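Local coordinates for Rod shape-determining protein (MreC) (Helicobacter pylori, PDB 5LP5) that binds penicillin-binding protein 2 in a core complex of cell wall synthesis and probably helps to maintain rod cell shape, at residues Leu128-Glu141 with Asn146-Ser158. Numbering follows the deposited sequence.
Sequences LVSHNQAIGIAVLE and NGFLNAHKRCAYS
Strand 134-141 and residues 146-149 of strand 144-149 run antiparallel as a beta hairpin, the axes of these short segments 4.6 Å apart at closest, with Ile137 facing Phe148 and Val139 facing Asn146 as hydrogen-bonded pairs. The hairpin belongs to the first of the two six-stranded beta barrels of MreC, and the chain beyond Leu149 turns back over it before entering the second. Gly136 adopts phi/psi 160/-157, a conformation suited to glycine, and its CA comes 4.0 Å from Leu149 CA. On the face bearing Ile137, Val139 and Phe148, Val139 CG2 lies 4.0 Å from Phe148 CE2, at the ring edge. Ile137 CG2 packs 4.0 Å from Tyr157 CD2; with CG1 between backbone N and carbonyl carbon (chi1 67°) and the chain extended beyond it, CD1 lies against Arg154 O. Elsewhere Leu149 CD2 meets Leu128 CD1 and Ile135 CD1, where Leu128 and Ile135 also touch Val241, probably in the barrel interior. Asn150 secures the type II turn Leu149-His152: its backbone N reaches Ile135 O, its ND2 donates to Ala134 O at 3.0 Å and to Phe231 O, and its OD1 accepts the Tyr157 hydroxyl in the carbonyl plane, fixing the amide's rotation. Arg154 lays its guanidinium over Phe148 CE2, and its NH2 also hydrogen-bonds OE1 of Gln139 of the penicillin-binding protein 2 chain. In its salt bridge, Arg154 NH2 meets Glu141 OE2 at 3.0 Å from above the carboxylate plane.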
loop_
_atom_site.group_PDB
_atom_site.type_symbol
_atom_site.label_atom_id
_atom_site.label_comp_id
_atom_site.label_asym_id
_atom_site.label_seq_id
_atom_site.Cartn_x
_atom_site.Cartn_y
_atom_site.Cartn_z
ATOM N N LEU C 128 3.019 9.451 31.398
ATOM C CA LEU C 128 2.320 10.157 32.476
ATOM C C LEU C 128 0.816 9.882 32.442
ATOM O O LEU C 128 0.174 9.983 31.402
ATOM C CB LEU C 128 2.565 11.664 32.404
ATOM C CG LEU C 128 4.004 12.154 32.713
ATOM C CD1 LEU C 128 4.111 13.658 32.533
ATOM C CD2 LEU C 128 4.373 11.744 34.131
ATOM N N VAL C 129 0.271 9.539 33.604
ATOM C CA VAL C 129 -1.127 9.169 33.764
ATOM C C VAL C 129 -1.703 9.988 34.907
ATOM O O VAL C 129 -1.031 10.175 35.916
ATOM C CB VAL C 129 -1.233 7.662 34.114
ATOM C CG1 VAL C 129 -2.670 7.237 34.362
ATOM C CG2 VAL C 129 -0.664 6.836 32.987
ATOM N N SER C 130 -2.940 10.472 34.749
ATOM C CA SER C 130 -3.628 11.122 35.851
ATOM C C SER C 130 -4.910 10.410 36.259
ATOM O O SER C 130 -4.873 9.483 37.082
ATOM C CB SER C 130 -3.832 12.615 35.640
ATOM O OG SER C 130 -4.216 13.229 36.870
ATOM N N HIS C 131 -6.047 10.832 35.752
ATOM C CA HIS C 131 -7.292 10.263 36.268
ATOM C C HIS C 131 -7.638 9.101 35.377
ATOM O O HIS C 131 -8.571 9.170 34.592
ATOM C CB HIS C 131 -8.398 11.311 36.312
ATOM C CG HIS C 131 -8.249 12.292 37.431
ATOM N ND1 HIS C 131 -7.065 12.946 37.703
ATOM C CD2 HIS C 131 -9.145 12.739 38.346
ATOM C CE1 HIS C 131 -7.236 13.739 38.749
ATOM N NE2 HIS C 131 -8.489 13.632 39.158
ATOM N N ASN C 132 -6.836 8.047 35.502
ATOM C CA ASN C 132 -6.889 6.878 34.627
ATOM C C ASN C 132 -6.864 7.214 33.150
ATOM O O ASN C 132 -7.565 6.583 32.351
ATOM C CB ASN C 132 -8.095 6.034 34.976
ATOM C CG ASN C 132 -7.783 5.017 36.040
ATOM O OD1 ASN C 132 -6.781 4.276 35.910
ATOM N ND2 ASN C 132 -8.643 4.938 37.079
ATOM N N GLN C 133 -6.020 8.190 32.817
ATOM C CA GLN C 133 -5.908 8.732 31.462
ATOM C C GLN C 133 -4.441 9.075 31.122
ATOM O O GLN C 133 -3.677 9.431 31.993
ATOM C CB GLN C 133 -6.823 9.969 31.310
ATOM C CG GLN C 133 -6.912 10.536 29.912
ATOM C CD GLN C 133 -7.969 11.638 29.764
ATOM O OE1 GLN C 133 -8.119 12.230 28.669
ATOM N NE2 GLN C 133 -8.743 11.880 30.833
ATOM N N ALA C 134 -4.058 8.967 29.848
ATOM C CA ALA C 134 -2.746 9.417 29.403
ATOM C C ALA C 134 -2.745 10.931 29.204
ATOM O O ALA C 134 -3.556 11.468 28.399
ATOM C CB ALA C 134 -2.356 8.708 28.123
ATOM N N ILE C 135 -1.851 11.622 29.916
ATOM C CA ILE C 135 -1.671 13.089 29.775
ATOM C C ILE C 135 -0.418 13.493 29.015
ATOM O O ILE C 135 -0.334 14.614 28.539
ATOM C CB ILE C 135 -1.675 13.836 31.132
ATOM C CG1 ILE C 135 -0.484 13.407 32.022
ATOM C CG2 ILE C 135 -2.986 13.587 31.848
ATOM C CD1 ILE C 135 -0.313 14.260 33.271
ATOM N N GLY C 136 0.560 12.604 28.902
ATOM C CA GLY C 136 1.805 12.935 28.173
ATOM C C GLY C 136 2.954 12.028 28.558
ATOM O O GLY C 136 2.743 10.914 29.004
ATOM N N ILE C 137 4.168 12.494 28.358
ATOM C CA ILE C 137 5.341 11.695 28.666
ATOM C C ILE C 137 6.329 12.487 29.486
ATOM O O ILE C 137 6.192 13.690 29.641
ATOM C CB ILE C 137 6.070 11.215 27.389
ATOM C CG1 ILE C 137 6.674 12.409 26.634
ATOM C CG2 ILE C 137 5.111 10.442 26.487
ATOM C CD1 ILE C 137 7.431 12.033 25.387
ATOM N N ALA C 138 7.347 11.802 29.981
ATOM C CA ALA C 138 8.331 12.420 30.868
ATOM C C ALA C 138 9.718 11.892 30.578
ATOM O O ALA C 138 9.893 10.692 30.425
ATOM C CB ALA C 138 7.961 12.159 32.331
ATOM N N VAL C 139 10.688 12.785 30.529
ATOM C CA VAL C 139 12.083 12.371 30.316
ATOM C C VAL C 139 13.025 13.012 31.319
ATOM O O VAL C 139 12.910 14.207 31.621
ATOM C CB VAL C 139 12.601 12.755 28.914
ATOM C CG1 VAL C 139 13.874 11.975 28.613
ATOM C CG2 VAL C 139 11.540 12.501 27.853
ATOM N N LEU C 140 13.956 12.213 31.824
ATOM C CA LEU C 140 15.019 12.742 32.680
ATOM C C LEU C 140 16.164 13.194 31.792
ATOM O O LEU C 140 16.647 12.423 30.980
ATOM C CB LEU C 140 15.491 11.674 33.659
ATOM C CG LEU C 140 16.643 12.030 34.577
ATOM C CD1 LEU C 140 16.253 13.154 35.513
ATOM C CD2 LEU C 140 17.094 10.802 35.372
ATOM N N GLU C 141 16.570 14.447 31.918
ATOM C CA GLU C 141 17.702 14.990 31.156
ATOM C C GLU C 141 18.509 15.888 32.073
ATOM O O GLU C 141 17.953 16.783 32.724
ATOM C CB GLU C 141 17.253 15.805 29.943
ATOM C CG GLU C 141 16.654 14.985 28.805
ATOM C CD GLU C 141 15.858 15.832 27.806
ATOM O OE1 GLU C 141 15.257 16.860 28.197
ATOM O OE2 GLU C 141 15.813 15.449 26.619
ATOM N N ASN C 146 11.481 16.188 33.238
ATOM C CA ASN C 146 10.618 17.058 32.462
ATOM C C ASN C 146 9.411 16.323 31.909
ATOM O O ASN C 146 9.539 15.249 31.311
ATOM C CB ASN C 146 11.392 17.653 31.304
ATOM C CG ASN C 146 12.505 18.551 31.743
ATOM O OD1 ASN C 146 12.381 19.279 32.738
ATOM N ND2 ASN C 146 13.613 18.504 31.001
ATOM N N GLY C 147 8.241 16.932 32.094
ATOM C CA GLY C 147 6.999 16.388 31.538
ATOM C C GLY C 147 6.597 17.126 30.274
ATOM O O GLY C 147 6.446 18.351 30.291
ATOM N N PHE C 148 6.461 16.389 29.181
ATOM C CA PHE C 148 5.965 16.949 27.933
ATOM C C PHE C 148 4.580 16.406 27.677
ATOM O O PHE C 148 4.408 15.240 27.341
ATOM C CB PHE C 148 6.904 16.624 26.777
ATOM C CG PHE C 148 8.323 17.007 27.054
ATOM C CD1 PHE C 148 8.710 18.334 27.053
ATOM C CD2 PHE C 148 9.254 16.048 27.365
ATOM C CE1 PHE C 148 10.012 18.699 27.351
ATOM C CE2 PHE C 148 10.558 16.400 27.662
ATOM C CZ PHE C 148 10.942 17.732 27.650
ATOM N N LEU C 149 3.590 17.275 27.867
ATOM C CA LEU C 149 2.194 16.869 27.913
ATOM C C LEU C 149 1.595 16.698 26.522
ATOM O O LEU C 149 2.220 17.014 25.521
ATOM C CB LEU C 149 1.387 17.892 28.710
ATOM C CG LEU C 149 1.917 18.167 30.126
ATOM C CD1 LEU C 149 1.081 19.223 30.823
ATOM C CD2 LEU C 149 1.967 16.904 30.977
ATOM N N ASN C 150 0.366 16.195 26.481
ATOM C CA ASN C 150 -0.346 15.963 25.218
ATOM C C ASN C 150 -0.323 17.266 24.395
ATOM O O ASN C 150 -0.616 18.357 24.886
ATOM C CB ASN C 150 -1.816 15.554 25.419
ATOM C CG ASN C 150 -2.005 14.086 25.736
ATOM O OD1 ASN C 150 -1.223 13.225 25.312
ATOM N ND2 ASN C 150 -3.086 13.782 26.475
ATOM N N ALA C 151 0.079 17.136 23.143
ATOM C CA ALA C 151 0.120 18.269 22.212
ATOM C C ALA C 151 1.399 19.060 22.248
ATOM O O ALA C 151 1.569 19.936 21.398
ATOM C CB ALA C 151 -1.085 19.197 22.372
ATOM N N HIS C 152 2.334 18.729 23.139
ATOM C CA HIS C 152 3.712 19.253 23.014
ATOM C C HIS C 152 4.419 18.642 21.795
ATOM O O HIS C 152 4.189 17.494 21.450
ATOM C CB HIS C 152 4.523 19.010 24.309
ATOM C CG HIS C 152 5.861 19.695 24.343
ATOM N ND1 HIS C 152 6.034 21.015 23.995
ATOM C CD2 HIS C 152 7.093 19.236 24.672
ATOM C CE1 HIS C 152 7.306 21.348 24.135
ATOM N NE2 HIS C 152 7.972 20.279 24.526
ATOM N N LYS C 153 5.277 19.415 21.154
ATOM C CA LYS C 153 6.113 18.954 20.039
ATOM C C LYS C 153 6.803 17.589 20.280
ATOM O O LYS C 153 6.998 16.809 19.364
ATOM C CB LYS C 153 7.182 20.041 19.746
ATOM C CG LYS C 153 7.982 19.919 18.462
ATOM C CD LYS C 153 8.990 21.059 18.338
ATOM C CE LYS C 153 9.966 20.800 17.186
ATOM N NZ LYS C 153 10.697 22.022 16.741
ATOM N N ARG C 154 7.204 17.342 21.518
ATOM C CA ARG C 154 8.006 16.164 21.875
ATOM C C ARG C 154 7.178 14.999 22.408
ATOM O O ARG C 154 7.711 13.913 22.652
ATOM C CB ARG C 154 9.001 16.549 22.967
ATOM C CG ARG C 154 10.037 17.573 22.517
ATOM C CD ARG C 154 11.125 17.772 23.539
ATOM N NE ARG C 154 11.746 16.505 23.937
ATOM C CZ ARG C 154 12.680 16.385 24.874
ATOM N NH1 ARG C 154 13.120 17.459 25.500
ATOM N NH2 ARG C 154 13.167 15.189 25.184
ATOM N N CYS C 155 5.883 15.232 22.619
ATOM C CA CYS C 155 5.012 14.218 23.175
ATOM C C CYS C 155 4.506 13.332 22.075
ATOM O O CYS C 155 3.794 13.792 21.191
ATOM C CB CYS C 155 3.845 14.852 23.920
ATOM S SG CYS C 155 2.598 13.645 24.388
ATOM N N ALA C 156 4.888 12.064 22.131
ATOM C CA ALA C 156 4.455 11.064 21.158
ATOM C C ALA C 156 4.457 9.678 21.782
ATOM O O ALA C 156 5.319 9.351 22.580
ATOM C CB ALA C 156 5.362 11.076 19.934
ATOM N N TYR C 157 3.471 8.863 21.424
ATOM C CA TYR C 157 3.410 7.507 21.921
ATOM C C TYR C 157 2.437 6.660 21.126
ATOM O O TYR C 157 1.758 7.177 20.255
ATOM C CB TYR C 157 3.068 7.498 23.396
ATOM C CG TYR C 157 1.847 8.291 23.806
ATOM C CD1 TYR C 157 0.602 7.693 23.890
ATOM C CD2 TYR C 157 1.952 9.623 24.187
ATOM C CE1 TYR C 157 -0.521 8.402 24.305
ATOM C CE2 TYR C 157 0.838 10.337 24.616
ATOM C CZ TYR C 157 -0.392 9.729 24.664
ATOM O OH TYR C 157 -1.472 10.455 25.116
ATOM N N SER C 158 2.427 5.348 21.379
ATOM C CA SER C 158 1.651 4.390 20.574
ATOM C C SER C 158 0.265 4.124 21.145
ATOM O O SER C 158 0.138 3.759 22.299
ATOM C CB SER C 158 2.377 3.063 20.443
ATOM O OG SER C 158 1.648 2.253 19.529
#